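Local structure of putative N-acetylneuraminate lyase ([Ruminococcus] gnavus ATCC 29149, 6RB7) at residues A[44-57]-A[81-95]. The protein belongs to the dihydrodipicolinate synthetase family, whose chains fold as parallel (beta/alpha)8 barrels, and assembles here as a tetramer. Residues are numbered along the deposited sequence; the frame is centred on the assembly and turned at random. Where two conformers were deposited one is given.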
# COMPACT_ATOMS: atom_id res chain seq x y z
N ALA A 44 -16.53 -17.69 14.37
CA ALA A 44 -15.19 -18.26 14.56
C ALA A 44 -15.08 -18.79 15.98
O ALA A 44 -15.44 -18.12 16.95
CB ALA A 44 -14.13 -17.24 14.29
N PHE A 45 -14.62 -20.01 16.08
CA PHE A 45 -14.39 -20.70 17.36
C PHE A 45 -13.07 -20.23 17.95
O PHE A 45 -12.04 -20.20 17.26
CB PHE A 45 -14.36 -22.19 17.09
CG PHE A 45 -14.53 -23.06 18.32
CD1 PHE A 45 -15.80 -23.37 18.76
CD2 PHE A 45 -13.43 -23.57 18.98
CE1 PHE A 45 -15.96 -24.16 19.88
CE2 PHE A 45 -13.59 -24.36 20.10
CZ PHE A 45 -14.87 -24.65 20.56
N TYR A 46 -13.07 -19.84 19.22
CA TYR A 46 -11.84 -19.33 19.87
C TYR A 46 -10.94 -20.47 20.33
O TYR A 46 -11.39 -21.62 20.54
CB TYR A 46 -12.21 -18.43 21.05
CG TYR A 46 -13.14 -17.31 20.69
CD1 TYR A 46 -12.85 -16.48 19.62
CD2 TYR A 46 -14.36 -17.12 21.34
CE1 TYR A 46 -13.72 -15.46 19.25
CE2 TYR A 46 -15.21 -16.10 21.00
CZ TYR A 46 -14.91 -15.27 19.93
OH TYR A 46 -15.75 -14.23 19.59
N ALA A 47 -9.66 -20.14 20.48
CA ALA A 47 -8.67 -21.03 21.14
C ALA A 47 -9.02 -21.14 22.62
O ALA A 47 -9.12 -20.12 23.29
CB ALA A 47 -7.26 -20.56 20.93
N CYS A 48 -9.18 -22.37 23.11
CA CYS A 48 -9.53 -22.64 24.52
C CYS A 48 -8.34 -23.31 25.18
O CYS A 48 -8.01 -24.48 24.81
CB CYS A 48 -10.74 -23.54 24.59
SG CYS A 48 -12.23 -22.82 23.85
N TYR A 49 -7.71 -22.62 26.13
CA TYR A 49 -6.49 -23.10 26.78
C TYR A 49 -6.75 -23.35 28.27
O TYR A 49 -7.65 -22.78 28.86
CB TYR A 49 -5.34 -22.12 26.65
CG TYR A 49 -5.01 -21.69 25.24
CD1 TYR A 49 -4.42 -22.56 24.34
CD2 TYR A 49 -5.19 -20.37 24.86
CE1 TYR A 49 -4.06 -22.15 23.06
CE2 TYR A 49 -4.84 -19.95 23.58
CZ TYR A 49 -4.24 -20.83 22.71
OH TYR A 49 -3.92 -20.45 21.43
N ASP A 50 -5.92 -24.26 28.79
CA ASP A 50 -5.86 -24.49 30.25
C ASP A 50 -4.93 -23.44 30.87
O ASP A 50 -4.42 -22.56 30.18
CB ASP A 50 -5.47 -25.95 30.52
CG ASP A 50 -4.04 -26.34 30.15
OD1 ASP A 50 -3.18 -25.42 29.94
OD2 ASP A 50 -3.81 -27.58 30.00
N LYS A 51 -4.68 -23.55 32.18
CA LYS A 51 -3.88 -22.52 32.89
C LYS A 51 -2.41 -22.59 32.49
O LYS A 51 -1.76 -21.57 32.67
CB LYS A 51 -4.03 -22.68 34.41
CG LYS A 51 -5.43 -22.31 34.90
CD LYS A 51 -5.77 -20.83 34.70
CE LYS A 51 -7.25 -20.56 34.49
NZ LYS A 51 -7.60 -19.22 35.01
N GLU A 52 -1.95 -23.72 31.95
CA GLU A 52 -0.54 -23.89 31.49
C GLU A 52 -0.41 -23.44 30.02
O GLU A 52 0.69 -23.51 29.51
CB GLU A 52 -0.11 -25.35 31.63
CG GLU A 52 0.06 -25.78 33.09
CD GLU A 52 -0.03 -27.27 33.38
OE1 GLU A 52 -0.10 -28.08 32.43
OE2 GLU A 52 -0.05 -27.62 34.57
N GLY A 53 -1.50 -23.02 29.38
CA GLY A 53 -1.50 -22.54 27.98
C GLY A 53 -1.60 -23.65 26.96
O GLY A 53 -1.37 -23.39 25.76
N ASN A 54 -1.91 -24.88 27.34
CA ASN A 54 -2.15 -25.95 26.35
C ASN A 54 -3.62 -25.95 25.97
O ASN A 54 -4.42 -25.44 26.75
CB ASN A 54 -1.70 -27.33 26.84
CG ASN A 54 -0.18 -27.37 26.82
OD1 ASN A 54 0.41 -27.50 27.88
ND2 ASN A 54 0.42 -27.16 25.63
N ILE A 55 -3.96 -26.60 24.85
CA ILE A 55 -5.37 -26.74 24.45
C ILE A 55 -6.08 -27.51 25.56
O ILE A 55 -5.55 -28.56 26.03
CB ILE A 55 -5.54 -27.43 23.08
CG1 ILE A 55 -4.98 -26.56 21.94
CG2 ILE A 55 -7.00 -27.76 22.85
CD1 ILE A 55 -5.62 -25.24 21.80
N SER A 56 -7.23 -27.00 25.99
CA SER A 56 -8.08 -27.63 27.02
C SER A 56 -9.21 -28.40 26.35
O SER A 56 -10.17 -27.80 25.85
CB SER A 56 -8.61 -26.59 27.95
OG SER A 56 -9.52 -27.18 28.86
N PRO A 57 -9.21 -29.74 26.39
CA PRO A 57 -10.37 -30.49 25.89
C PRO A 57 -11.68 -30.05 26.55
O PRO A 57 -12.69 -29.85 25.86
CB PRO A 57 -10.00 -31.95 26.22
CG PRO A 57 -8.50 -31.93 26.14
CD PRO A 57 -8.09 -30.62 26.79
N SER A 81 -8.88 -16.35 14.02
CA SER A 81 -9.58 -15.92 15.26
C SER A 81 -9.45 -17.01 16.31
O SER A 81 -9.62 -16.71 17.49
CB SER A 81 -11.04 -15.56 14.96
OG SER A 81 -11.13 -14.46 14.08
N GLY A 82 -9.25 -18.27 15.89
CA GLY A 82 -8.93 -19.40 16.77
C GLY A 82 -7.44 -19.58 17.00
O GLY A 82 -7.02 -20.64 17.47
N GLU A 83 -6.64 -18.58 16.67
CA GLU A 83 -5.18 -18.56 16.93
C GLU A 83 -4.45 -19.65 16.16
O GLU A 83 -3.41 -20.11 16.61
CB GLU A 83 -4.91 -18.59 18.43
CG GLU A 83 -5.55 -17.41 19.14
CD GLU A 83 -5.46 -17.42 20.66
OE1 GLU A 83 -4.39 -17.77 21.17
OE2 GLU A 83 -6.43 -16.99 21.31
N CYS A 84 -4.93 -20.02 14.98
CA CYS A 84 -4.35 -21.17 14.24
C CYS A 84 -2.89 -20.89 13.89
O CYS A 84 -2.10 -21.86 13.88
CB CYS A 84 -5.12 -21.55 12.99
SG CYS A 84 -5.15 -20.32 11.68
N ILE A 85 -2.54 -19.65 13.60
CA ILE A 85 -1.16 -19.25 13.25
C ILE A 85 -0.22 -19.76 14.35
O ILE A 85 0.91 -20.07 14.09
CB ILE A 85 -1.12 -17.70 13.11
CG1 ILE A 85 -2.02 -17.26 11.95
CG2 ILE A 85 0.31 -17.17 12.95
CD1 ILE A 85 -1.54 -17.75 10.63
N TYR A 86 -0.70 -19.78 15.60
CA TYR A 86 0.11 -20.01 16.80
C TYR A 86 -0.00 -21.45 17.32
O TYR A 86 0.54 -21.75 18.41
CB TYR A 86 -0.27 -19.01 17.89
CG TYR A 86 -0.26 -17.59 17.40
CD1 TYR A 86 0.90 -17.04 16.86
CD2 TYR A 86 -1.41 -16.83 17.35
CE1 TYR A 86 0.92 -15.77 16.34
CE2 TYR A 86 -1.39 -15.54 16.88
CZ TYR A 86 -0.23 -15.00 16.35
OH TYR A 86 -0.24 -13.74 15.81
N GLN A 87 -0.69 -22.33 16.59
CA GLN A 87 -1.00 -23.69 17.06
C GLN A 87 -0.24 -24.71 16.23
O GLN A 87 0.04 -24.43 15.06
CB GLN A 87 -2.50 -23.95 17.07
CG GLN A 87 -3.12 -23.20 18.24
CD GLN A 87 -4.61 -23.31 18.30
OE1 GLN A 87 -5.22 -23.99 17.47
NE2 GLN A 87 -5.21 -22.67 19.29
N SER A 88 0.08 -25.83 16.86
CA SER A 88 0.65 -27.00 16.17
C SER A 88 -0.47 -27.78 15.48
O SER A 88 -1.67 -27.60 15.79
CB SER A 88 1.39 -27.85 17.17
OG SER A 88 0.49 -28.44 18.07
N VAL A 89 -0.07 -28.69 14.60
CA VAL A 89 -1.02 -29.66 14.01
C VAL A 89 -1.71 -30.41 15.14
O VAL A 89 -2.94 -30.56 15.10
CB VAL A 89 -0.28 -30.57 13.02
CG1 VAL A 89 -1.12 -31.76 12.65
CG2 VAL A 89 0.15 -29.77 11.78
N GLU A 90 -0.96 -30.89 16.12
CA GLU A 90 -1.57 -31.67 17.24
C GLU A 90 -2.58 -30.81 18.00
O GLU A 90 -3.67 -31.31 18.27
CB GLU A 90 -0.46 -32.21 18.13
CG GLU A 90 -0.99 -32.96 19.33
CD GLU A 90 -1.44 -34.39 19.05
OE1 GLU A 90 -1.51 -34.82 17.85
OE2 GLU A 90 -1.70 -35.10 20.06
N ASP A 91 -2.26 -29.55 18.29
CA ASP A 91 -3.20 -28.62 18.97
C ASP A 91 -4.51 -28.57 18.18
O ASP A 91 -5.61 -28.65 18.76
CB ASP A 91 -2.61 -27.21 19.04
CG ASP A 91 -1.45 -26.97 20.00
OD1 ASP A 91 -1.31 -27.79 20.96
OD2 ASP A 91 -0.69 -25.98 19.76
N ARG A 92 -4.40 -28.38 16.86
CA ARG A 92 -5.58 -28.17 16.01
C ARG A 92 -6.40 -29.46 15.91
O ARG A 92 -7.66 -29.38 15.82
CB ARG A 92 -5.15 -27.62 14.65
CG ARG A 92 -4.65 -26.19 14.81
CD ARG A 92 -3.95 -25.65 13.58
NE ARG A 92 -4.83 -25.39 12.47
CZ ARG A 92 -4.46 -24.73 11.37
NH1 ARG A 92 -3.21 -24.30 11.26
NH2 ARG A 92 -5.36 -24.51 10.41
N LYS A 93 -5.76 -30.61 15.91
CA LYS A 93 -6.49 -31.89 15.94
C LYS A 93 -7.27 -32.02 17.25
O LYS A 93 -8.45 -32.38 17.20
CB LYS A 93 -5.52 -33.06 15.82
CG LYS A 93 -4.96 -33.25 14.43
CD LYS A 93 -4.04 -34.46 14.37
CE LYS A 93 -3.48 -34.72 13.00
NZ LYS A 93 -2.53 -35.87 13.03
N ILE A 94 -6.64 -31.69 18.38
CA ILE A 94 -7.31 -31.77 19.70
C ILE A 94 -8.53 -30.84 19.71
O ILE A 94 -9.62 -31.25 20.15
CB ILE A 94 -6.32 -31.51 20.83
CG1 ILE A 94 -5.30 -32.67 20.87
CG2 ILE A 94 -7.07 -31.35 22.15
CD1 ILE A 94 -4.12 -32.39 21.73
N VAL A 95 -8.39 -29.62 19.19
CA VAL A 95 -9.55 -28.72 19.17
C VAL A 95 -10.70 -29.37 18.39
O VAL A 95 -11.84 -29.42 18.88
CB VAL A 95 -9.18 -27.33 18.58
CG1 VAL A 95 -10.41 -26.51 18.33
CG2 VAL A 95 -8.19 -26.61 19.48
O HOH W 1 -8.97 -17.31 20.14
O HOH W 2 -1.20 -26.46 23.30
O HOH W 3 -2.20 -28.91 23.06
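Two neighbouring beta-alpha loops of a (beta/alpha)8 barrel meet where Tyr49, Ala47 and Ile55 pack against Glu83, Gln87 and the first turns of helix 89-103. Tyr49 OH donates to Glu83 OE1 at 2.7 Å; OE1 lies at the ring edge, near its plane, and the hydroxyl meets it from above the carboxylate plane, 60° out of it. In one of its two conformers Gln87 may also give the same hydroxyl a weak, doubtful bond through NE2. The Ala47 methyl packs against the Glu83 carboxylate, 3.6 Å from CD. A water accepts from Ala47 N and donates to Ser81 O and Glu83 OE2, so the buried carboxylate, also salt-bridged to Lys292, is gripped through both oxygens. Farther along, Ile55 holds CG1 anti to its carbonyl carbon (chi1 -66°), and a chi2 of -60° then takes CD1 to 3.7 Å from Val95 CG2, while CG2 meets Ile94 CG2 at 3.7 Å. Ser88 and Asp91 close a capping box at the helix start, and Asp91 OD2 also pairs with Arg307. The contact thus joins the loop between strand 41-43 and helix 57-70 to the one after strand 74-77, with helix 287-299 packing on Tyr46 and Tyr49 and helix 57-70 on Phe45.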